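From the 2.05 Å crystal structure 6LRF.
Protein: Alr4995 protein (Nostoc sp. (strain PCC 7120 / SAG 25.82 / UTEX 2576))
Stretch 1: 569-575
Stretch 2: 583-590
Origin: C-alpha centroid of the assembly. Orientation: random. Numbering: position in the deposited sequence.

Stretch 1 (569-575) SIAKGVE
Stretch 2, residues 583-590: VMYECVRN

Two helices of one chain, 570-575 and 583-589, cross almost perpendicularly: their N-to-C directions differ by 87° (signed crossing angle -87°), and their axes approach to 9.7 Å. In the register, Ile570 CA lies 7.5 Å from Met584 CA. Ala571 CA is 6.1 Å from Val588 CA, and Val574 CA is 6.4 Å from Tyr585 CA. No hydrogen bond links the helices; the contact is made by packing.

Ser569, extended at phi/psi -168/159, caps the first helix. Its p rotamer (chi1 75°) brings OG within 3.1 Å of Lys572 N, from which it accepts a hydrogen bond. The residues that follow have helical phi/psi, and Ile570 and Val574, one turn apart, both point toward the second helix. Ile570, m and t, extends CD1 to 3.6 Å from CE of the selenomethionine Met584, whose three chi angles are all m (-52°, -52°, -62°); this unbranched, folded chain is buried and places its methyl against Ile570.

Val588, t at 171°, also points toward its partner helix. Its CG2 lies 4.2 Å from Ile570 CG2 and 4.0 Å from Ala571 CA, slightly nearer than to Ala571 CB (4.3 Å), a methyl that points sideways, while its CG1 sits 4.0 Å from Val574 CG1. Both methyls of this beta-branched residue lie close to Val574 and to Ala571.

Val574, likewise t (171°), buries the most area here. Its CG1 meets Tyr585 CD1 obliquely at 3.8 Å and lies over one face of the Arg589 guanidinium, 3.5 Å from NH1. Tyr585 (t, chi2 82°) and Arg589 (m, m, t, chi4 -108°) leave their backbone sideways, but their ends come nearer; a weak hydrogen bond from Arg589 NE to Tyr585 OH, 3.3 Å, joins them.

Lys572, m then fully extended, points away and is exposed, as befits its charge. Beyond the contact, Asn590 (m, chi2 -86°) turns ND2 back to Glu586 O at 2.9 Å.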

# COMPACT_ATOMS: atom_id res chain seq x y z
N SER B 569 10.61 35.58 15.65
CA SER B 569 11.34 34.32 15.56
C SER B 569 10.77 33.34 16.55
O SER B 569 10.12 33.73 17.52
CB SER B 569 12.84 34.51 15.82
OG SER B 569 13.09 34.70 17.21
N ILE B 570 11.03 32.06 16.31
CA ILE B 570 10.70 31.02 17.27
C ILE B 570 11.38 31.30 18.62
O ILE B 570 10.76 31.11 19.67
CB ILE B 570 11.12 29.63 16.75
CG1 ILE B 570 10.26 29.25 15.54
CG2 ILE B 570 10.98 28.58 17.84
CD1 ILE B 570 10.76 28.00 14.82
N ALA B 571 12.63 31.75 18.60
CA ALA B 571 13.39 31.95 19.83
C ALA B 571 12.75 33.03 20.72
O ALA B 571 12.71 32.88 21.94
CB ALA B 571 14.82 32.30 19.53
N LYS B 572 12.26 34.09 20.10
CA LYS B 572 11.58 35.15 20.83
C LYS B 572 10.22 34.68 21.34
O LYS B 572 9.75 35.13 22.38
CB LYS B 572 11.45 36.40 19.95
CG LYS B 572 12.80 37.10 19.77
CD LYS B 572 12.72 38.45 19.09
CE LYS B 572 14.11 39.09 19.02
NZ LYS B 572 14.14 40.29 18.13
N GLY B 573 9.60 33.76 20.61
CA GLY B 573 8.37 33.13 21.07
C GLY B 573 8.58 32.32 22.33
O GLY B 573 7.71 32.25 23.19
N VAL B 574 9.74 31.68 22.45
CA VAL B 574 10.09 30.96 23.67
C VAL B 574 10.43 31.94 24.80
O VAL B 574 9.92 31.82 25.90
CB VAL B 574 11.27 29.99 23.42
CG1 VAL B 574 11.78 29.40 24.74
CG2 VAL B 574 10.85 28.89 22.46
N GLU B 575 11.27 32.92 24.50
CA GLU B 575 11.66 33.93 25.48
C GLU B 575 10.45 34.66 26.06
O GLU B 575 10.36 34.86 27.27
CB GLU B 575 12.61 34.94 24.85
CG GLU B 575 13.97 34.36 24.52
CD GLU B 575 14.91 35.39 23.91
OE1 GLU B 575 14.58 35.94 22.83
OE2 GLU B 575 15.97 35.66 24.51
N VAL B 583 9.21 20.27 20.49
CA VAL B 583 10.48 20.10 19.79
C VAL B 583 11.24 21.42 19.64
O VAL B 583 12.38 21.52 20.07
CB VAL B 583 10.26 19.46 18.39
CG1 VAL B 583 11.57 19.37 17.62
CG2 VAL B 583 9.63 18.08 18.55
N MSE B 584 10.60 22.42 19.04
CA MSE B 584 11.29 23.68 18.77
C MSE B 584 11.70 24.35 20.10
O MSE B 584 12.77 24.92 20.21
CB MSE B 584 10.41 24.61 17.91
CG MSE B 584 9.86 23.95 16.63
SE MSE B 584 11.29 23.09 15.57
CE MSE B 584 12.26 24.75 15.26
N TYR B 585 10.85 24.22 21.11
CA TYR B 585 11.15 24.72 22.45
C TYR B 585 12.44 24.13 23.01
O TYR B 585 13.30 24.85 23.49
CB TYR B 585 10.00 24.41 23.42
CG TYR B 585 10.34 24.72 24.87
CD1 TYR B 585 10.22 26.02 25.37
CD2 TYR B 585 10.77 23.73 25.75
CE1 TYR B 585 10.52 26.32 26.69
CE2 TYR B 585 11.07 24.01 27.07
CZ TYR B 585 10.95 25.31 27.54
OH TYR B 585 11.25 25.59 28.84
N GLU B 586 12.55 22.80 22.98
CA GLU B 586 13.75 22.15 23.49
C GLU B 586 15.00 22.55 22.71
O GLU B 586 16.08 22.65 23.29
CB GLU B 586 13.61 20.62 23.48
CG GLU B 586 12.53 20.05 24.43
CD GLU B 586 12.72 20.45 25.91
OE1 GLU B 586 13.81 20.94 26.30
OE2 GLU B 586 11.75 20.27 26.69
N CYS B 587 14.86 22.78 21.40
CA CYS B 587 16.02 23.22 20.61
C CYS B 587 16.50 24.58 21.10
O CYS B 587 17.70 24.81 21.27
CB CYS B 587 15.71 23.29 19.11
SG CYS B 587 15.60 21.67 18.33
N VAL B 588 15.56 25.49 21.34
CA VAL B 588 15.93 26.82 21.81
C VAL B 588 16.53 26.74 23.23
O VAL B 588 17.60 27.28 23.48
CB VAL B 588 14.73 27.79 21.77
CG1 VAL B 588 15.08 29.10 22.47
CG2 VAL B 588 14.32 28.06 20.31
N ARG B 589 15.88 26.01 24.13
CA ARG B 589 16.32 25.97 25.53
C ARG B 589 17.67 25.27 25.71
O ARG B 589 18.44 25.61 26.60
CB ARG B 589 15.27 25.29 26.40
CG ARG B 589 14.15 26.23 26.88
CD ARG B 589 14.63 27.27 27.91
NE ARG B 589 13.51 27.99 28.52
CZ ARG B 589 13.20 29.26 28.28
NH1 ARG B 589 13.94 29.99 27.44
NH2 ARG B 589 12.15 29.82 28.88
N ASN B 590 17.95 24.29 24.86
CA ASN B 590 19.21 23.57 24.98
C ASN B 590 20.24 24.00 23.94
O ASN B 590 21.31 23.41 23.82
CB ASN B 590 18.96 22.07 24.90
CG ASN B 590 18.11 21.57 26.06
OD1 ASN B 590 18.63 21.25 27.13
ND2 ASN B 590 16.80 21.51 25.86